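PDB 6SEI: structure-specific endonuclease subunit SLX4 from Thielavia terrestris, which probably serves as the regulatory subunit of the SLX1-SLX4 endonuclease, which cuts branched DNA near junctions during DNA repair and recombination. Local coordinates for residues B[17-22]-B[68-73]; B[25-30]-B[58-63]; B[51-56]-B[78-83]. One frame throughout, in Å; residues are numbered along the deposited sequence.

How the interactions relate
This chain is the C-terminal piece of SLX4, a small, mainly helical domain. From the N terminus, helix 12-29 supplies residues 17-22 to interaction 1 and, two turns on, residues 25-30 to interaction 2. Interaction 1 closes the largest loop, reaching the turn after helix 53-67; interaction 2 lies entirely within that span, setting helix 12-29 against helix 53-67. Interaction 3 begins at 51-56, inside both loops, and ends at 78-83, beyond both, so it crosses each of them and adds helix 76-85. Val-68 of interaction 1 packs on Ala-26 of interaction 2, Leu-60 of interaction 2 meets Val-79 of interaction 3, and Phe-20 rests against Trp-82.

Interaction 1: residues B[17-22]-B[68-73]; sequences VSLFRY and VGYDGE. With CA (calcium ion), chain H.
Leu-19 is the first residue of helix 12-29 to meet the loop 68-73 within this contact. Its CG stands anti to the backbone N (chi1 174°), which carries the CD1 methyl obliquely to the phenol end of Tyr-70, 3.5 Å from CZ; a methyl can lie against these ring carbons without needing a polar partner. Phe-20 turns elsewhere, edge-to-face with Trp-82 of helix 76-85. One turn of helix beyond Leu-19, Tyr-22 does most of the work. Its CG lies beside the backbone N, and its flat ring offers one broad face to the Tyr-70 CB methylene, a CH-pi contact with CB 3.8 Å from the Tyr-22 ring centroid and 18° off the normal. The two rings themselves are slid apart, with centroids 5.3 Å from each other and planes inclined by 30°, so they scarcely overlap. At the edge of the Tyr-22 ring, CE1 lies 3.3 Å from Val-68 O, while Val-68 CG2 sits 3.5 Å from Tyr-22 O. The chain leaves helix 53-67 through a Schellman motif: Gly-69, at positive phi, is the C-prime residue, with Gly-69 N bonded to Asp-66 O and Tyr-70 N to Leu-65 O. Two residues after Gly-69, Asp-71 OD1 binds calcium at 2.4 Å, alongside a water and Asp-66 OD1. Chemically the helix-loop contact is dispersive, and the ring C-H edge, probably slightly electropositive, is a tolerable neighbour for Val-68 O; Asp-71, which binds the calcium, makes no contact with 17-22.

Interaction 2: residues B[25-30]-B[58-63]; sequences QAVVTA and AWLNSG
Trp-59 and Leu-60 reach across from helix 53-67 to the end of helix 12-29, in the core of the SLX4 C-terminal domain, a helical fold grouped by sequence with the helix-turn-helix proteins. The short axes cross at 93° and come no closer than 11.0 Å, a separation that the long Trp-59 and Leu-60 side chains span to reach the alanines and Val-27. Trp-59, its CG anti to the backbone N (chi1 -179°), presents the edge of its six-membered ring: CH2 lies 3.9 Å from Ala-30 CB, which is in the indole plane, and 3.8 Å from Ala-26 O. The alanines suit their places because a bare methyl lets the broad indole approach the backbone. Leu-60 sends CD2 to Ala-26 CB at 3.9 Å and also touches Val-27 CG2, so that a branched aliphatic group lies next to the indole.

Further out, the Trp-59 ring meets that of Trp-41, while Val-27 is backed by His-42 and Met-45 of helix 41-46. Arg-67 NH2 donates to both Ala-26 O and Thr-29 OG1, tying the far end of helix 53-67 to the same corner, and Asn-61 OD1 accepts from Val-74 N. Helix 53-67 widens into a pi-type turn at 60-63. On helix 12-29, Gln-25 O accepts two bonds, one from Thr-29 N and one from Thr-29 OG1, the latter 2.7 Å long with the hydroxyl 30° out of the carbonyl plane.

Interaction 3: residues B[51-56]-B[78-83]; sequences IILEDL and DVKKWC
Strand 51-52 runs straight into helix 53-67, and it is the first turn of that helix which packs against helix 76-85. Ile-52 takes the N-cap position, and Leu-53, the next residue, points toward the other helix. Its CG lies beside the backbone N, and its two methyls divide the work: CD2 rests on the backbone of helix 76-85, 3.6 Å from Lys-80 CA, while CD1 touches the start of the lysine chain, which the leucine crosses obliquely, 3.9 Å from Lys-80 CG. Leu-56, one turn later, has CG anti to the backbone N (chi1 177°), bringing CD2 to within 3.7 Å of Val-79 CG1.

The strand is one of two in a small parallel sheet, paired with 90-91; Cys-90 of that strand touches both Leu-53 and Cys-83. Trp-41 and Met-45 of helix 41-46 also pack on Leu-56. Within this buried core of the SLX4 domain, leucine and valine offer branched methyls for close packing, and the small, weakly polar thiol of Cys-83 fits beside them; Cys-83 SG, 4.4 Å from Leu-53 CD2 and 4.5 Å from Leu-56 CD2, touches both leucines loosely.

Lys-80 serves two environments. Its CB and CG cover Leu-53, but the chain extends fully beyond CG, carrying the ammonium away from the leucines to where Lys-80 NZ hydrogen-bonds the backbone of a chain of another protein in the assembly.

Interaction 1: residues B[17-22]-B[68-73]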
loop_
_atom_site.group_PDB
_atom_site.type_symbol
_atom_site.label_atom_id
_atom_site.label_comp_id
_atom_site.label_asym_id
_atom_site.label_seq_id
_atom_site.Cartn_x
_atom_site.Cartn_y
_atom_site.Cartn_z
ATOM N N VAL B 17 35.409 0.754 16.518
ATOM C CA VAL B 17 34.702 0.923 17.783
ATOM C C VAL B 17 35.696 1.140 18.919
ATOM O O VAL B 17 35.476 1.978 19.802
ATOM C CB VAL B 17 33.788 -0.287 18.048
ATOM C CG1 VAL B 17 33.363 -0.330 19.508
ATOM C CG2 VAL B 17 32.572 -0.239 17.141
ATOM N N SER B 18 36.806 0.399 18.909
ATOM C CA SER B 18 37.812 0.563 19.953
ATOM C C SER B 18 38.546 1.891 19.811
ATOM O O SER B 18 38.906 2.517 20.815
ATOM C CB SER B 18 38.799 -0.604 19.920
ATOM O OG SER B 18 39.604 -0.618 21.087
ATOM N N LEU B 19 38.784 2.334 18.575
ATOM C CA LEU B 19 39.390 3.646 18.372
ATOM C C LEU B 19 38.500 4.750 18.928
ATOM O O LEU B 19 38.987 5.700 19.551
ATOM C CB LEU B 19 39.660 3.883 16.888
ATOM C CG LEU B 19 40.160 5.290 16.549
ATOM C CD1 LEU B 19 41.593 5.471 17.009
ATOM C CD2 LEU B 19 40.028 5.584 15.062
ATOM N N PHE B 20 37.188 4.635 18.716
ATOM C CA PHE B 20 36.269 5.662 19.188
ATOM C C PHE B 20 36.178 5.678 20.708
ATOM O O PHE B 20 35.880 6.722 21.298
ATOM C CB PHE B 20 34.886 5.451 18.565
ATOM C CG PHE B 20 34.797 5.860 17.114
ATOM C CD1 PHE B 20 35.939 6.163 16.385
ATOM C CD2 PHE B 20 33.569 5.940 16.480
ATOM C CE1 PHE B 20 35.855 6.535 15.054
ATOM C CE2 PHE B 20 33.479 6.313 15.149
ATOM C CZ PHE B 20 34.625 6.611 14.437
ATOM N N ARG B 21 36.429 4.537 21.357
ATOM C CA ARG B 21 36.456 4.510 22.817
ATOM C C ARG B 21 37.665 5.263 23.356
ATOM O O ARG B 21 37.583 5.907 24.408
ATOM C CB ARG B 21 36.458 3.066 23.321
ATOM C CG ARG B 21 35.084 2.420 23.375
ATOM C CD ARG B 21 35.102 1.158 24.229
ATOM N NE ARG B 21 35.061 -0.060 23.422
ATOM C CZ ARG B 21 33.993 -0.845 23.304
ATOM N NH1 ARG B 21 34.046 -1.935 22.548
ATOM N NH2 ARG B 21 32.871 -0.539 23.942
ATOM N N TYR B 22 38.796 5.193 22.644
ATOM C CA TYR B 22 39.976 5.954 23.043
ATOM C C TYR B 22 39.758 7.450 22.856
ATOM O O TYR B 22 40.219 8.254 23.674
ATOM C CB TYR B 22 41.196 5.495 22.247
ATOM C CG TYR B 22 41.847 4.233 22.766
ATOM C CD1 TYR B 22 42.399 4.185 24.039
ATOM C CD2 TYR B 22 41.918 3.095 21.977
ATOM C CE1 TYR B 22 42.997 3.032 24.513
ATOM C CE2 TYR B 22 42.515 1.938 22.441
ATOM C CZ TYR B 22 43.053 1.911 23.708
ATOM O OH TYR B 22 43.645 0.758 24.168
ATOM N N VAL B 68 45.594 8.339 27.267
ATOM C CA VAL B 68 44.577 7.343 27.577
ATOM C C VAL B 68 44.943 5.998 26.961
ATOM O O VAL B 68 44.081 5.132 26.778
ATOM C CB VAL B 68 43.188 7.810 27.104
ATOM C CG1 VAL B 68 42.786 9.088 27.830
ATOM C CG2 VAL B 68 43.176 8.023 25.599
ATOM N N GLY B 69 46.218 5.816 26.630
ATOM C CA GLY B 69 46.727 4.505 26.281
ATOM C C GLY B 69 46.620 4.097 24.829
ATOM O O GLY B 69 46.582 2.894 24.545
ATOM N N TYR B 70 46.586 5.046 23.898
ATOM C CA TYR B 70 46.518 4.737 22.472
ATOM C C TYR B 70 47.731 5.349 21.778
ATOM O O TYR B 70 47.793 6.565 21.571
ATOM C CB TYR B 70 45.214 5.241 21.857
ATOM C CG TYR B 70 45.124 5.007 20.365
ATOM C CD1 TYR B 70 45.010 3.723 19.849
ATOM C CD2 TYR B 70 45.160 6.069 19.473
ATOM C CE1 TYR B 70 44.931 3.505 18.487
ATOM C CE2 TYR B 70 45.083 5.863 18.111
ATOM C CZ TYR B 70 44.969 4.580 17.621
ATOM O OH TYR B 70 44.892 4.375 16.260
ATOM N N ASP B 71 48.695 4.501 21.429
ATOM C CA ASP B 71 49.807 4.904 20.578
ATOM C C ASP B 71 49.360 4.820 19.126
ATOM O O ASP B 71 48.916 3.762 18.668
ATOM C CB ASP B 71 51.022 4.014 20.823
ATOM C CG ASP B 71 51.267 3.759 22.294
ATOM O OD1 ASP B 71 50.779 4.555 23.123
ATOM O OD2 ASP B 71 51.946 2.764 22.625
ATOM N N GLY B 72 49.464 5.925 18.413
ATOM C CA GLY B 72 48.991 6.020 17.045
ATOM C C GLY B 72 48.350 7.373 16.807
ATOM O O GLY B 72 47.954 8.081 17.731
ATOM N N GLU B 73 48.247 7.736 15.536
ATOM C CA GLU B 73 47.716 9.032 15.142
ATOM C C GLU B 73 46.291 8.884 14.631
ATOM O O GLU B 73 45.945 7.882 13.997
ATOM C CB GLU B 73 48.599 9.677 14.072
ATOM C CG GLU B 73 49.937 10.179 14.602
ATOM C CD GLU B 73 50.210 11.622 14.218
ATOM O OE1 GLU B 73 50.186 11.929 13.005
ATOM O OE2 GLU B 73 50.439 12.449 15.131
HETATM CA CA CA H . 52.399 4.984 24.832
HETATM O O HOH W 1 53.863 6.680 24.148
#

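Interaction 2: residues B[25-30]-B[58-63]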
loop_
_atom_site.group_PDB
_atom_site.type_symbol
_atom_site.label_atom_id
_atom_site.label_comp_id
_atom_site.label_asym_id
_atom_site.label_seq_id
_atom_site.Cartn_x
_atom_site.Cartn_y
_atom_site.Cartn_z
ATOM N N GLN B 25 37.272 8.602 25.730
ATOM C CA GLN B 25 37.949 8.725 27.016
ATOM C C GLN B 25 38.916 9.902 27.023
ATOM O O GLN B 25 39.036 10.607 28.030
ATOM C CB GLN B 25 38.675 7.426 27.354
ATOM C CG GLN B 25 38.703 7.108 28.839
ATOM C CD GLN B 25 37.422 6.438 29.323
ATOM O OE1 GLN B 25 36.331 7.015 29.251
ATOM N NE2 GLN B 25 37.550 5.209 29.817
ATOM N N ALA B 26 39.601 10.143 25.903
ATOM C CA ALA B 26 40.519 11.275 25.829
ATOM C C ALA B 26 39.783 12.592 26.046
ATOM O O ALA B 26 40.203 13.427 26.857
ATOM C CB ALA B 26 41.249 11.272 24.483
ATOM N N VAL B 27 38.674 12.790 25.329
ATOM C CA VAL B 27 37.882 14.009 25.479
ATOM C C VAL B 27 37.296 14.095 26.884
ATOM O O VAL B 27 37.397 15.126 27.558
ATOM C CB VAL B 27 36.774 14.057 24.409
ATOM C CG1 VAL B 27 35.900 15.286 24.593
ATOM C CG2 VAL B 27 37.370 14.021 23.011
ATOM N N VAL B 28 36.696 13.000 27.352
ATOM C CA VAL B 28 35.850 13.038 28.540
ATOM C C VAL B 28 36.665 13.250 29.814
ATOM O O VAL B 28 36.218 13.947 30.736
ATOM C CB VAL B 28 35.010 11.747 28.597
ATOM C CG1 VAL B 28 34.614 11.403 30.017
ATOM C CG2 VAL B 28 33.780 11.886 27.722
ATOM N N THR B 29 37.865 12.676 29.892
ATOM C CA THR B 29 38.642 12.678 31.125
ATOM C C THR B 29 39.630 13.836 31.221
ATOM O O THR B 29 40.345 13.937 32.224
ATOM C CB THR B 29 39.392 11.351 31.281
ATOM O OG1 THR B 29 40.372 11.229 30.244
ATOM C CG2 THR B 29 38.427 10.180 31.202
ATOM N N ALA B 30 39.697 14.701 30.216
ATOM C CA ALA B 30 40.545 15.873 30.327
ATOM C C ALA B 30 40.001 16.802 31.412
ATOM O O ALA B 30 38.791 16.839 31.656
ATOM C CB ALA B 30 40.620 16.609 28.993
ATOM N N ALA B 58 44.070 17.857 15.942
ATOM C CA ALA B 58 45.420 18.170 16.397
ATOM C C ALA B 58 45.556 17.973 17.902
ATOM O O ALA B 58 46.598 17.513 18.383
ATOM C CB ALA B 58 45.782 19.604 16.011
ATOM N N TRP B 59 44.505 18.304 18.658
ATOM C CA TRP B 59 44.564 18.194 20.113
ATOM C C TRP B 59 44.686 16.742 20.560
ATOM O O TRP B 59 45.400 16.443 21.524
ATOM C CB TRP B 59 43.328 18.846 20.729
ATOM C CG TRP B 59 43.299 18.822 22.224
ATOM C CD1 TRP B 59 43.983 19.645 23.070
ATOM C CD2 TRP B 59 42.533 17.939 23.056
ATOM N NE1 TRP B 59 43.695 19.328 24.378
ATOM C CE2 TRP B 59 42.809 18.284 24.396
ATOM C CE3 TRP B 59 41.645 16.891 22.799
ATOM C CZ2 TRP B 59 42.227 17.619 25.473
ATOM C CZ3 TRP B 59 41.069 16.229 23.872
ATOM C CH2 TRP B 59 41.359 16.600 25.192
ATOM N N LEU B 60 43.993 15.828 19.877
ATOM C CA LEU B 60 44.046 14.420 20.258
ATOM C C LEU B 60 45.417 13.813 19.988
ATOM O O LEU B 60 45.867 12.940 20.739
ATOM C CB LEU B 60 42.965 13.636 19.516
ATOM C CG LEU B 60 41.508 13.943 19.869
ATOM C CD1 LEU B 60 40.588 13.570 18.718
ATOM C CD2 LEU B 60 41.090 13.217 21.138
ATOM N N ASN B 61 46.093 14.257 18.933
ATOM C CA ASN B 61 47.397 13.723 18.568
ATOM C C ASN B 61 48.548 14.442 19.257
ATOM O O ASN B 61 49.708 14.102 19.005
ATOM C CB ASN B 61 47.584 13.788 17.049
ATOM C CG ASN B 61 46.556 12.969 16.302
ATOM O OD1 ASN B 61 46.213 11.860 16.712
ATOM N ND2 ASN B 61 46.053 13.513 15.198
ATOM N N SER B 62 48.259 15.424 20.114
ATOM C CA SER B 62 49.277 16.168 20.844
ATOM C C SER B 62 49.475 15.643 22.263
ATOM O O SER B 62 49.787 16.418 23.174
ATOM C CB SER B 62 48.925 17.655 20.877
ATOM O OG SER B 62 48.993 18.230 19.586
ATOM N N GLY B 63 49.291 14.343 22.469
ATOM C CA GLY B 63 49.481 13.717 23.765
ATOM C C GLY B 63 48.237 13.100 24.363
ATOM O O GLY B 63 48.352 12.305 25.306
#

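Interaction 3: residues B[51-56]-B[78-83]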
loop_
_atom_site.group_PDB
_atom_site.type_symbol
_atom_site.label_atom_id
_atom_site.label_comp_id
_atom_site.label_asym_id
_atom_site.label_seq_id
_atom_site.Cartn_x
_atom_site.Cartn_y
_atom_site.Cartn_z
ATOM N N ILE B 51 32.260 21.980 16.182
ATOM C CA ILE B 51 33.610 21.492 16.445
ATOM C C ILE B 51 34.435 21.596 15.168
ATOM O O ILE B 51 34.171 20.898 14.185
ATOM C CB ILE B 51 33.583 20.054 16.972
ATOM C CG1 ILE B 51 32.813 19.990 18.290
ATOM C CG2 ILE B 51 34.995 19.517 17.145
ATOM C CD1 ILE B 51 33.312 20.960 19.335
ATOM N N ILE B 52 35.444 22.463 15.180
ATOM C CA ILE B 52 36.375 22.519 14.060
ATOM C C ILE B 52 37.269 21.286 14.125
ATOM O O ILE B 52 38.009 21.087 15.097
ATOM C CB ILE B 52 37.186 23.821 14.081
ATOM C CG1 ILE B 52 36.311 24.986 13.611
ATOM C CG2 ILE B 52 38.417 23.693 13.199
ATOM C CD1 ILE B 52 36.762 26.335 14.119
ATOM N N LEU B 53 37.195 20.451 13.084
ATOM C CA LEU B 53 37.756 19.104 13.150
ATOM C C LEU B 53 39.271 19.124 13.302
ATOM O O LEU B 53 39.819 18.471 14.196
ATOM C CB LEU B 53 37.349 18.314 11.907
ATOM C CG LEU B 53 35.867 17.956 11.840
ATOM C CD1 LEU B 53 35.423 17.720 10.411
ATOM C CD2 LEU B 53 35.586 16.739 12.710
ATOM N N GLU B 54 39.970 19.860 12.437
ATOM C CA GLU B 54 41.428 19.869 12.501
ATOM C C GLU B 54 41.942 20.422 13.823
ATOM O O GLU B 54 43.092 20.158 14.186
ATOM C CB GLU B 54 42.004 20.670 11.333
ATOM C CG GLU B 54 41.496 20.226 9.965
ATOM C CD GLU B 54 40.232 20.957 9.546
ATOM O OE1 GLU B 54 39.621 21.635 10.401
ATOM O OE2 GLU B 54 39.851 20.857 8.360
ATOM N N ASP B 55 41.116 21.174 14.551
ATOM C CA ASP B 55 41.497 21.641 15.878
ATOM C C ASP B 55 41.424 20.517 16.903
ATOM O O ASP B 55 42.393 20.264 17.627
ATOM C CB ASP B 55 40.606 22.809 16.295
ATOM C CG ASP B 55 40.962 24.091 15.583
ATOM O OD1 ASP B 55 42.026 24.130 14.930
ATOM O OD2 ASP B 55 40.181 25.060 15.674
ATOM N N LEU B 56 40.278 19.836 16.987
ATOM C CA LEU B 56 40.185 18.680 17.873
ATOM C C LEU B 56 41.117 17.565 17.414
ATOM O O LEU B 56 41.717 16.868 18.243
ATOM C CB LEU B 56 38.743 18.177 17.944
ATOM C CG LEU B 56 38.544 16.919 18.797
ATOM C CD1 LEU B 56 38.797 17.219 20.268
ATOM C CD2 LEU B 56 37.162 16.320 18.594
ATOM N N ASP B 78 38.498 10.301 10.654
ATOM C CA ASP B 78 38.124 9.420 11.753
ATOM C C ASP B 78 37.509 10.213 12.898
ATOM O O ASP B 78 36.523 9.781 13.506
ATOM C CB ASP B 78 39.344 8.635 12.232
ATOM C CG ASP B 78 39.693 7.480 11.311
ATOM O OD1 ASP B 78 38.765 6.884 10.719
ATOM O OD2 ASP B 78 40.897 7.170 11.179
ATOM N N VAL B 79 38.080 11.382 13.204
ATOM C CA VAL B 79 37.489 12.275 14.195
ATOM C C VAL B 79 36.140 12.788 13.712
ATOM O O VAL B 79 35.232 13.023 14.517
ATOM C CB VAL B 79 38.468 13.427 14.509
ATOM C CG1 VAL B 79 37.850 14.427 15.466
ATOM C CG2 VAL B 79 39.757 12.873 15.083
ATOM N N LYS B 80 35.976 12.957 12.398
ATOM C CA LYS B 80 34.683 13.371 11.863
ATOM C C LYS B 80 33.651 12.259 12.006
ATOM O O LYS B 80 32.513 12.506 12.421
ATOM C CB LYS B 80 34.821 13.791 10.398
ATOM C CG LYS B 80 33.536 14.358 9.818
ATOM C CD LYS B 80 33.583 14.476 8.304
ATOM C CE LYS B 80 32.181 14.675 7.740
ATOM N NZ LYS B 80 32.082 14.292 6.306
ATOM N N LYS B 81 34.030 11.025 11.655
ATOM C CA LYS B 81 33.156 9.880 11.892
ATOM C C LYS B 81 32.717 9.817 13.349
ATOM O O LYS B 81 31.537 9.599 13.645
ATOM C CB LYS B 81 33.868 8.584 11.504
ATOM C CG LYS B 81 33.946 8.307 10.014
ATOM C CD LYS B 81 34.584 6.943 9.767
ATOM C CE LYS B 81 34.468 6.521 8.309
ATOM N NZ LYS B 81 34.960 5.129 8.089
ATOM N N TRP B 82 33.663 10.013 14.273
ATOM C CA TRP B 82 33.355 9.924 15.699
ATOM C C TRP B 82 32.317 10.961 16.103
ATOM O O TRP B 82 31.349 10.645 16.804
ATOM C CB TRP B 82 34.632 10.098 16.524
ATOM C CG TRP B 82 34.410 9.994 18.009
ATOM C CD1 TRP B 82 34.412 8.852 18.763
ATOM C CD2 TRP B 82 34.147 11.074 18.920
ATOM N NE1 TRP B 82 34.168 9.155 20.083
ATOM C CE2 TRP B 82 34.001 10.510 20.205
ATOM C CE3 TRP B 82 34.021 12.459 18.773
ATOM C CZ2 TRP B 82 33.739 11.283 21.332
ATOM C CZ3 TRP B 82 33.759 13.225 19.894
ATOM C CH2 TRP B 82 33.623 12.635 21.157
ATOM N N CYS B 83 32.500 12.209 15.664
ATOM C CA CYS B 83 31.560 13.267 16.020
ATOM C C CYS B 83 30.162 12.950 15.513
ATOM O O CYS B 83 29.175 13.079 16.248
ATOM C CB CYS B 83 32.033 14.604 15.452
ATOM S SG CYS B 83 33.486 15.297 16.254
#